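Local coordinates for protein putative oxidoreductase (Bacteroides fragilis NCTC 9343, PDB 3EOF) that binds flavin mononucleotide and probably acts as an FMN-dependent oxidoreductase of the nitroreductase family, at residues A71-L75 and V157-Y161. Coordinates in Å, arbitrary orientation, origin at the centre of the assembly. Numbering follows the deposited sequence.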
ATOM      1  N   ALA A  71     -11.918  17.310   9.828  1.00 23.92           N
ATOM      2  CA  ALA A  71     -12.300  16.912   8.464  1.00 22.42           C
ATOM      3  C   ALA A  71     -13.764  16.503   8.442  1.00 22.49           C
ATOM      4  O   ALA A  71     -14.259  15.951   9.411  1.00 21.60           O
ATOM      5  CB  ALA A  71     -11.414  15.795   7.911  1.00 20.84           C
ATOM      6  N   PRO A  72     -14.481  16.830   7.344  1.00 23.49           N
ATOM      7  CA  PRO A  72     -15.842  16.391   7.227  1.00 25.82           C
ATOM      8  C   PRO A  72     -15.964  14.864   7.136  1.00 26.39           C
ATOM      9  O   PRO A  72     -16.969  14.285   7.610  1.00 25.95           O
ATOM     10  CB  PRO A  72     -16.306  17.043   5.923  1.00 24.19           C
ATOM     11  CG  PRO A  72     -15.119  17.253   5.154  1.00 25.15           C
ATOM     12  CD  PRO A  72     -14.099  17.650   6.181  1.00 25.32           C
ATOM     13  N   VAL A  73     -14.940  14.230   6.560  1.00 25.09           N
ATOM     14  CA  VAL A  73     -14.890  12.774   6.370  1.00 22.86           C
ATOM     15  C   VAL A  73     -13.553  12.212   6.854  1.00 25.45           C
ATOM     16  O   VAL A  73     -12.483  12.773   6.575  1.00 26.12           O
ATOM     17  CB  VAL A  73     -15.091  12.394   4.863  1.00 20.09           C
ATOM     18  CG1 VAL A  73     -15.018  10.916   4.697  1.00 19.37           C
ATOM     19  CG2 VAL A  73     -16.428  12.970   4.333  1.00 17.03           C
ATOM     20  N   VAL A  74     -13.649  11.117   7.605  1.00 24.62           N
ATOM     21  CA  VAL A  74     -12.519  10.319   8.080  1.00 23.37           C
ATOM     22  C   VAL A  74     -12.787   8.926   7.539  1.00 23.60           C
ATOM     23  O   VAL A  74     -13.858   8.355   7.768  1.00 20.15           O
ATOM     24  CB  VAL A  74     -12.400  10.304   9.631  1.00 21.60           C
ATOM     25  CG1 VAL A  74     -11.196   9.476  10.083  1.00 16.37           C
ATOM     26  CG2 VAL A  74     -12.295  11.729  10.122  1.00 18.70           C
ATOM     27  N   LEU A  75     -11.839   8.416   6.759  1.00 23.27           N
ATOM     28  CA  LEU A  75     -11.957   7.102   6.149  1.00 23.44           C
ATOM     29  C   LEU A  75     -10.941   6.181   6.716  1.00 22.33           C
ATOM     30  O   LEU A  75      -9.766   6.488   6.646  1.00 22.93           O
ATOM     31  CB  LEU A  75     -11.707   7.180   4.660  1.00 23.42           C
ATOM     32  CG  LEU A  75     -12.643   8.037   3.824  1.00 22.60           C
ATOM     33  CD1 LEU A  75     -12.092   8.033   2.410  1.00 18.66           C
ATOM     34  CD2 LEU A  75     -14.100   7.518   3.874  1.00 14.36           C
ATOM     35  N   VAL A 157      -7.508   8.101   6.509  1.00 23.39           N
ATOM     36  CA  VAL A 157      -7.340   9.311   5.753  1.00 22.40           C
ATOM     37  C   VAL A 157      -8.427  10.290   6.112  1.00 24.78           C
ATOM     38  O   VAL A 157      -9.618   9.980   6.028  1.00 26.43           O
ATOM     39  CB  VAL A 157      -7.404   9.001   4.272  1.00 22.21           C
ATOM     40  CG1 VAL A 157      -7.409  10.251   3.388  1.00 19.42           C
ATOM     41  CG2 VAL A 157      -6.253   8.081   3.903  1.00 22.24           C
ATOM     42  N   THR A 158      -8.002  11.484   6.511  1.00 25.62           N
ATOM     43  CA  THR A 158      -8.892  12.627   6.760  1.00 23.36           C
ATOM     44  C   THR A 158      -8.974  13.362   5.404  1.00 23.54           C
ATOM     45  O   THR A 158      -7.965  13.553   4.735  1.00 24.15           O
ATOM     46  CB  THR A 158      -8.362  13.461   7.911  1.00 23.03           C
ATOM     47  OG1 THR A 158      -7.052  13.958   7.592  1.00 20.25           O
ATOM     48  CG2 THR A 158      -8.302  12.556   9.214  1.00 18.29           C
ATOM     49  N   VAL A 159     -10.192  13.679   4.990  1.00 23.97           N
ATOM     50  CA  VAL A 159     -10.488  14.257   3.689  1.00 23.87           C
ATOM     51  C   VAL A 159     -11.400  15.472   3.866  1.00 24.50           C
ATOM     52  O   VAL A 159     -12.352  15.446   4.681  1.00 21.74           O
ATOM     53  CB  VAL A 159     -11.394  13.327   2.779  1.00 26.62           C
ATOM     54  CG1 VAL A 159     -11.138  13.628   1.319  1.00 23.84           C
ATOM     55  CG2 VAL A 159     -11.229  11.885   3.077  1.00 27.48           C
ATOM     56  N   GLY A 160     -11.132  16.518   3.080  1.00 22.87           N
ATOM     57  CA  GLY A 160     -11.940  17.718   3.113  1.00 22.56           C
ATOM     58  C   GLY A 160     -11.512  18.650   2.035  1.00 22.43           C
ATOM     59  O   GLY A 160     -10.551  18.385   1.336  1.00 25.60           O
ATOM     60  N   TYR A 161     -12.256  19.731   1.859  1.00 22.83           N
ATOM     61  CA  TYR A 161     -11.847  20.762   0.931  1.00 23.82           C
ATOM     62  C   TYR A 161     -10.777  21.541   1.671  1.00 22.87           C
ATOM     63  O   TYR A 161     -10.930  21.793   2.845  1.00 19.94           O
ATOM     64  CB  TYR A 161     -13.011  21.648   0.559  1.00 23.84           C
ATOM     65  CG  TYR A 161     -13.965  20.941  -0.323  1.00 25.33           C
ATOM     66  CD1 TYR A 161     -15.006  20.188   0.203  1.00 25.11           C
ATOM     67  CD2 TYR A 161     -13.825  21.010  -1.693  1.00 29.88           C
ATOM     68  CE1 TYR A 161     -15.888  19.558  -0.610  1.00 25.61           C
ATOM     69  CE2 TYR A 161     -14.707  20.399  -2.509  1.00 25.99           C
ATOM     70  CZ  TYR A 161     -15.739  19.665  -1.968  1.00 26.53           C
ATOM     71  OH  TYR A 161     -16.611  19.048  -2.820  1.00 29.53           O
TER
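Antiparallel strands alternate hydrogen-bonded and non-hydrogen-bonded pairs, and 157-161 running against 71-75 illustrates the rule. V157 opens with a hydrogen-bonded pair: its N donates to L75 O and its O accepts from L75 N, both at 2.8 Å. T158 then faces V74 in a non-hydrogen-bonded pair, where the CA atoms close to 4.5 Å and T158 CA makes a C-H...O contact with V73 O (3.6 Å). Its CG2 meets V74 CG2 at 4.2 Å, while its OG1 hydrogen-bonds to Y15 OH. V159 restores the hydrogen-bonded pattern less evenly: V159 N to V73 O is 2.9 Å, but V73 N to V159 O is a weak 3.4 Å. V159 CG2 packs on V73 CG1 (4.2 Å) and L75 CD1 (4.0 Å), an apolar face covered by F117 of helix 100-123. At G160 the pairing gives way to P72, whose CD lies 3.8 Å from G160 CA; a beta-carbon here would clash with that ring. On the face bearing V74 and T158, the T158 side chain is about 8 Å from FMN, near the site without touching it. Strands 73-80 and 151-160 form the inner pair of a four-stranded antiparallel sheet, as in the FMN-dependent nitroreductase fold.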